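Local coordinates for protein ubiquitin-activating enzyme E1-like (Saccharomyces cerevisiae, PDB 3ONH) that activates SMT3 (yeast SUMO) for conjugation as the partner of AOS1 in the E1 heterodimer, this chain being its ubiquitin-fold domain, the part that engages the E2 Ubc9, at residues A[13-16]-A[17-21]; A[41-45]-A[46-50]. All coordinates share one frame; numbering follows the deposited sequence.

In the fold
Chain order sets contact 1 directly after strand 6-12, where residues 13-21 form a short helix and the link to helix 22-33. Contact 2 follows that longer helix: residues 41-50 close the turn of the hairpin between strands 39-43 and 48-52. The two are in series, neither nested nor crossing; their centres lie about 18 Å apart and their nearest atoms about 8 Å, without touching. Contact 1 joins the loop around N102 and T103 and the 60-64 region to the face of helix 22-33. Contact 2 binds the hairpin to strand 73-78 and to the 66-68 loop. Both contacts thus touch the connection between strands 48-52 and 73-78, contact 1 at 60-64 and contact 2 at 66-68.

Contact 1: A[13-16]-A[17-21]; sequences SSDC and LNKMK
D15 and K19 are brought side by side by matching first torsions: in each, CG sits between the backbone N and the carbonyl carbon (chi1 66° and 69°), and a bend at chi3 of K19 carries its tail back along the helix. The two side chains point the same way, and D15 OD2 reaches K19 NZ at 3.7 Å, a long salt bridge. The lysine chain runs alongside the peptide of D15, its CG 3.2 Å from D15 O. N102 ties the pair down from outside, accepting from K19 NZ through its side chain and giving its backbone N-H to D15 OD2.

At the next residue, the carbonyl of C16 accepts two bonds from the last turn. M20 N donates to C16 O over 2.9 Å, only slightly tilted from the carbonyl plane, whereas K19 N, 3.2 Å from C16 O, approaches from well above that plane. The C16 thiol, turned away from the backbone N, rests against M20, with SG 3.8 Å from CG. M20 then leads into a hydrophobic patch of L63, F25 and L28. Earlier in the helix the bonds L17 N to S13 O and N18 N to S14 O are weak. S13 at the N-cap and K21 at the N-cap of helix 22-33 frame a short helical connection between the first strand and the long helix of a ubiquitin-fold domain.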
ATOM      1  N   SER A  13      -0.169   6.484 -12.596  1.00 11.34           N
ATOM      2  CA  SER A  13       0.566   7.072 -13.699  1.00 11.26           C
ATOM      3  C   SER A  13       2.052   7.068 -13.345  1.00 13.44           C
ATOM      4  O   SER A  13       2.422   7.006 -12.174  1.00 13.42           O
ATOM      5  CB  SER A  13       0.070   8.491 -13.994  1.00 14.72           C
ATOM      6  OG  SER A  13       0.228   9.347 -12.877  1.00 14.40           O
ATOM      7  N   SER A  14       2.905   7.118 -14.358  1.00 14.10           N
ATOM      8  CA  SER A  14       4.345   7.058 -14.154  1.00 15.36           C
ATOM      9  C   SER A  14       4.847   8.189 -13.270  1.00 19.02           C
ATOM     10  O   SER A  14       5.664   7.979 -12.380  1.00 21.13           O
ATOM     11  CB  SER A  14       5.062   7.105 -15.500  1.00 26.26           C
ATOM     12  OG  SER A  14       4.471   6.195 -16.411  1.00 37.16           O
ATOM     13  N   ASP A  15       4.363   9.395 -13.531  1.00 23.85           N
ATOM     14  CA  ASP A  15       4.785  10.564 -12.780  1.00 15.22           C
ATOM     15  C   ASP A  15       4.409  10.414 -11.323  1.00 12.25           C
ATOM     16  O   ASP A  15       5.003  11.044 -10.454  1.00 38.26           O
ATOM     17  CB  ASP A  15       4.129  11.824 -13.337  1.00 29.34           C
ATOM     18  CG  ASP A  15       2.624  11.830 -13.143  1.00 16.76           C
ATOM     19  OD1 ASP A  15       1.989  10.780 -13.353  1.00 27.79           O
ATOM     20  OD2 ASP A  15       2.074  12.892 -12.788  1.00 46.48           O
ATOM     21  N   CYS A  16       3.415   9.574 -11.058  1.00 21.82           N
ATOM     22  CA  CYS A  16       2.913   9.405  -9.702  1.00 13.80           C
ATOM     23  C   CYS A  16       3.824   8.507  -8.858  1.00  9.65           C
ATOM     24  O   CYS A  16       4.083   8.789  -7.695  1.00 14.96           O
ATOM     25  CB  CYS A  16       1.484   8.869  -9.718  1.00 17.03           C
ATOM     26  SG  CYS A  16       0.666   8.969  -8.123  1.00 28.24           S
ATOM     27  N   LEU A  17       4.312   7.428  -9.449  1.00 15.06           N
ATOM     28  CA  LEU A  17       5.265   6.591  -8.750  1.00 16.33           C
ATOM     29  C   LEU A  17       6.460   7.442  -8.342  1.00  9.34           C
ATOM     30  O   LEU A  17       7.019   7.264  -7.261  1.00 19.03           O
ATOM     31  CB  LEU A  17       5.722   5.440  -9.643  1.00 18.31           C
ATOM     32  CG  LEU A  17       6.334   4.237  -8.921  1.00 12.89           C
ATOM     33  CD1 LEU A  17       5.260   3.372  -8.289  1.00 19.22           C
ATOM     34  CD2 LEU A  17       7.163   3.417  -9.885  1.00 24.58           C
ATOM     35  N   ASN A  18       6.834   8.377  -9.206  1.00 16.13           N
ATOM     36  CA  ASN A  18       8.032   9.183  -9.000  1.00 17.99           C
ATOM     37  C   ASN A  18       7.864  10.340  -8.027  1.00 22.25           C
ATOM     38  O   ASN A  18       8.856  10.917  -7.592  1.00 26.18           O
ATOM     39  CB  ASN A  18       8.557   9.730 -10.331  1.00  9.57           C
ATOM     40  CG  ASN A  18       8.919   8.637 -11.316  1.00 13.15           C
ATOM     41  OD1 ASN A  18       9.044   7.469 -10.951  1.00 38.01           O
ATOM     42  ND2 ASN A  18       9.092   9.015 -12.575  1.00 48.25           N
ATOM     43  N   LYS A  19       6.629  10.694  -7.690  1.00 18.60           N
ATOM     44  CA  LYS A  19       6.406  11.848  -6.820  1.00 12.43           C
ATOM     45  C   LYS A  19       5.720  11.492  -5.511  1.00  8.63           C
ATOM     46  O   LYS A  19       5.850  12.210  -4.524  1.00 15.52           O
ATOM     47  CB  LYS A  19       5.582  12.914  -7.533  1.00 12.04           C
ATOM     48  CG  LYS A  19       4.140  12.514  -7.771  1.00 29.29           C
ATOM     49  CD  LYS A  19       3.372  13.629  -8.458  1.00 40.61           C
ATOM     50  CE  LYS A  19       4.161  14.154  -9.644  1.00 13.66           C
ATOM     51  NZ  LYS A  19       3.479  15.270 -10.380  1.00 26.56           N
ATOM     52  N   MET A  20       4.989  10.383  -5.513  1.00 13.95           N
ATOM     53  CA  MET A  20       4.208   9.962  -4.365  1.00 10.41           C
ATOM     54  C   MET A  20       5.128   9.567  -3.216  1.00 14.11           C
ATOM     55  O   MET A  20       5.976   8.688  -3.368  1.00 11.45           O
ATOM     56  CB  MET A  20       3.334   8.773  -4.754  1.00 17.91           C
ATOM     57  CG  MET A  20       1.844   8.974  -4.550  1.00 42.20           C
ATOM     58  SD  MET A  20       1.401   9.085  -2.812  1.00 28.81           S
ATOM     59  CE  MET A  20      -0.351   8.724  -2.881  1.00 15.91           C
ATOM     60  N   LYS A  21       4.970  10.222  -2.070  1.00 14.00           N
ATOM     61  CA  LYS A  21       5.790   9.914  -0.906  1.00 12.22           C
ATOM     62  C   LYS A  21       5.208   8.722  -0.184  1.00  7.43           C
ATOM     63  O   LYS A  21       3.998   8.501  -0.212  1.00 14.90           O
ATOM     64  CB  LYS A  21       5.896  11.115   0.036  1.00  7.55           C
ATOM     65  CG  LYS A  21       6.930  12.142  -0.389  1.00 14.92           C
ATOM     66  CD  LYS A  21       6.553  13.532   0.100  1.00 36.77           C
ATOM     67  CE  LYS A  21       6.144  13.523   1.571  1.00 50.66           C
ATOM     68  NZ  LYS A  21       5.812  14.891   2.068  1.00 40.56           N
TER

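Contact 2: A[41-45]-A[46-50]; sequences LLDAS and NQRLL
R48 NH2 and D43 OD2 form a salt bridge, the nitrogen donating over 2.9 Å in a nearly straight bond (175°). The oxygen receives it on its anti lone pair and lies in the guanidinium plane, although the carboxylate is turned 59° against that plane. A bend at chi3 of R48 turns the guanidinium toward D43 and N46. R48 NE reaches the side-chain oxygen of N46, with NE 2.9 Å from OD1, coming from above the amide plane. OD1 of N46 also stands 3.0 Å from D43 OD2, two acceptors that the arginine, bonded to both, probably helps to hold together. Outside the hairpin, R48 NH1 donates to I66 O. On the other carboxylate oxygen of D43, S45 N and OG make weak bonds, while the stronger partner of S45 OG is the backbone N of I73.

Two good main-chain bonds hold the strands of this antiparallel beta hairpin, D43 N to R48 O at 2.8 Å and L50 N to L41 O at 2.9 Å, with a weak third from R48 N to D43 O. Residues 44-47 make the turn, and Q47 adopts a positive phi (57°). L42 and L49 form a non-hydrogen-bonded pair.

The side chains of D43 and R48 share one face of the hairpin, and L42 and L49 the other. There the L42 methyl CD1 lies against the backbone, 3.1 Å from R48 O, and the L42 side chain crosses that of Q47, its CD2 nearest the amide nitrogen NE2. L50 closes over the arginine, its CD2 some 4.2 Å above the centre of the guanidinium, and its CD1 rests by D43 CB. The L41 and L50 side chains cross, with L41 CD2 4.1 Å from L50 CB, and L41 continues onto I74 and F76 of strand 73-78.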
ATOM      1  N   LEU A  41       3.563  -2.397   5.897  1.00  6.76           N
ATOM      2  CA  LEU A  41       3.600  -2.341   4.437  1.00  8.71           C
ATOM      3  C   LEU A  41       4.839  -3.066   3.931  1.00  9.76           C
ATOM      4  O   LEU A  41       5.967  -2.640   4.164  1.00 12.19           O
ATOM      5  CB  LEU A  41       3.592  -0.895   3.943  1.00 10.75           C
ATOM      6  CG  LEU A  41       3.266  -0.670   2.461  1.00 14.12           C
ATOM      7  CD1 LEU A  41       2.875   0.775   2.212  1.00  7.74           C
ATOM      8  CD2 LEU A  41       4.426  -1.061   1.560  1.00 20.50           C
ATOM      9  N   LEU A  42       4.608  -4.166   3.231  1.00  6.30           N
ATOM     10  CA  LEU A  42       5.676  -5.016   2.742  1.00  8.30           C
ATOM     11  C   LEU A  42       5.631  -5.100   1.215  1.00 13.44           C
ATOM     12  O   LEU A  42       4.556  -5.123   0.623  1.00 11.16           O
ATOM     13  CB  LEU A  42       5.509  -6.409   3.345  1.00 17.38           C
ATOM     14  CG  LEU A  42       6.443  -7.525   2.890  1.00 35.60           C
ATOM     15  CD1 LEU A  42       7.698  -7.540   3.730  1.00 36.87           C
ATOM     16  CD2 LEU A  42       5.728  -8.856   2.997  1.00 15.61           C
ATOM     17  N   ASP A  43       6.794  -5.124   0.576  1.00  8.20           N
ATOM     18  CA  ASP A  43       6.848  -5.536  -0.820  1.00 11.15           C
ATOM     19  C   ASP A  43       6.682  -7.057  -0.824  1.00 18.15           C
ATOM     20  O   ASP A  43       7.578  -7.786  -0.403  1.00 12.07           O
ATOM     21  CB  ASP A  43       8.171  -5.109  -1.479  1.00 19.91           C
ATOM     22  CG  ASP A  43       8.183  -5.341  -2.991  1.00 14.57           C
ATOM     23  OD1 ASP A  43       7.374  -6.155  -3.470  1.00 19.58           O
ATOM     24  OD2 ASP A  43       8.997  -4.712  -3.708  1.00 11.02           O
ATOM     25  N   ALA A  44       5.524  -7.541  -1.255  1.00 14.06           N
ATOM     26  CA  ALA A  44       5.291  -8.981  -1.274  1.00 13.41           C
ATOM     27  C   ALA A  44       6.071  -9.653  -2.411  1.00 10.10           C
ATOM     28  O   ALA A  44       6.375 -10.843  -2.341  1.00 40.22           O
ATOM     29  CB  ALA A  44       3.800  -9.298  -1.359  1.00  9.42           C
ATOM     30  N   SER A  45       6.398  -8.889  -3.451  1.00 23.11           N
ATOM     31  CA  SER A  45       7.240  -9.402  -4.529  1.00 21.21           C
ATOM     32  C   SER A  45       8.495 -10.004  -3.923  1.00 35.59           C
ATOM     33  O   SER A  45       8.725 -11.206  -4.025  1.00 53.47           O
ATOM     34  CB  SER A  45       7.636  -8.288  -5.505  1.00 35.60           C
ATOM     35  OG  SER A  45       6.509  -7.556  -5.951  1.00 18.81           O
ATOM     36  N   ASN A  46       9.290  -9.162  -3.263  1.00 34.47           N
ATOM     37  CA  ASN A  46      10.599  -9.571  -2.749  1.00 31.49           C
ATOM     38  C   ASN A  46      10.739  -9.538  -1.222  1.00 26.71           C
ATOM     39  O   ASN A  46      11.851  -9.485  -0.693  1.00 40.13           O
ATOM     40  CB  ASN A  46      11.715  -8.754  -3.418  1.00 29.46           C
ATOM     41  CG  ASN A  46      11.406  -7.272  -3.466  1.00 21.07           C
ATOM     42  OD1 ASN A  46      10.818  -6.720  -2.535  1.00 32.12           O
ATOM     43  ND2 ASN A  46      11.803  -6.617  -4.554  1.00 28.42           N
ATOM     44  N   GLN A  47       9.608  -9.569  -0.526  1.00 22.15           N
ATOM     45  CA  GLN A  47       9.576  -9.666   0.936  1.00 12.76           C
ATOM     46  C   GLN A  47      10.331  -8.572   1.710  1.00 23.85           C
ATOM     47  O   GLN A  47      10.900  -8.844   2.766  1.00 42.71           O
ATOM     48  CB  GLN A  47      10.051 -11.051   1.390  1.00 24.47           C
ATOM     49  CG  GLN A  47       9.088 -12.181   1.057  1.00 27.75           C
ATOM     50  CD  GLN A  47       7.820 -12.147   1.900  1.00 39.99           C
ATOM     51  OE1 GLN A  47       6.717 -12.344   1.391  1.00 37.98           O
ATOM     52  NE2 GLN A  47       7.975 -11.893   3.197  1.00 42.44           N
ATOM     53  N   ARG A  48      10.322  -7.341   1.204  1.00  9.34           N
ATOM     54  CA  ARG A  48      10.958  -6.227   1.902  1.00  6.60           C
ATOM     55  C   ARG A  48       9.962  -5.513   2.809  1.00  8.64           C
ATOM     56  O   ARG A  48       8.920  -5.058   2.351  1.00 13.69           O
ATOM     57  CB  ARG A  48      11.535  -5.227   0.900  1.00  9.69           C
ATOM     58  CG  ARG A  48      12.725  -5.742   0.109  1.00  9.31           C
ATOM     59  CD  ARG A  48      13.219  -4.705  -0.893  1.00 15.42           C
ATOM     60  NE  ARG A  48      12.150  -4.272  -1.785  1.00 12.26           N
ATOM     61  CZ  ARG A  48      12.101  -3.091  -2.389  1.00 10.21           C
ATOM     62  NH1 ARG A  48      13.066  -2.197  -2.218  1.00 10.61           N
ATOM     63  NH2 ARG A  48      11.074  -2.803  -3.173  1.00 15.38           N
ATOM     64  N   LEU A  49      10.274  -5.422   4.097  1.00 11.34           N
ATOM     65  CA  LEU A  49       9.464  -4.619   5.004  1.00  8.32           C
ATOM     66  C   LEU A  49       9.798  -3.169   4.747  1.00 10.54           C
ATOM     67  O   LEU A  49      10.880  -2.700   5.077  1.00 13.79           O
ATOM     68  CB  LEU A  49       9.724  -4.975   6.465  1.00 13.74           C
ATOM     69  CG  LEU A  49       8.838  -4.245   7.481  1.00 14.25           C
ATOM     70  CD1 LEU A  49       7.377  -4.228   7.034  1.00  7.24           C
ATOM     71  CD2 LEU A  49       8.968  -4.875   8.859  1.00 20.97           C
ATOM     72  N   LEU A  50       8.860  -2.462   4.140  1.00 12.97           N
ATOM     73  CA  LEU A  50       9.112  -1.107   3.692  1.00  8.03           C
ATOM     74  C   LEU A  50       8.684  -0.076   4.724  1.00  4.64           C
ATOM     75  O   LEU A  50       9.205   1.038   4.763  1.00 10.28           O
ATOM     76  CB  LEU A  50       8.402  -0.880   2.361  1.00 11.41           C
ATOM     77  CG  LEU A  50       9.021  -1.697   1.227  1.00  7.81           C
ATOM     78  CD1 LEU A  50       8.358  -1.370  -0.099  1.00 10.21           C
ATOM     79  CD2 LEU A  50      10.499  -1.415   1.167  1.00  5.52           C
TER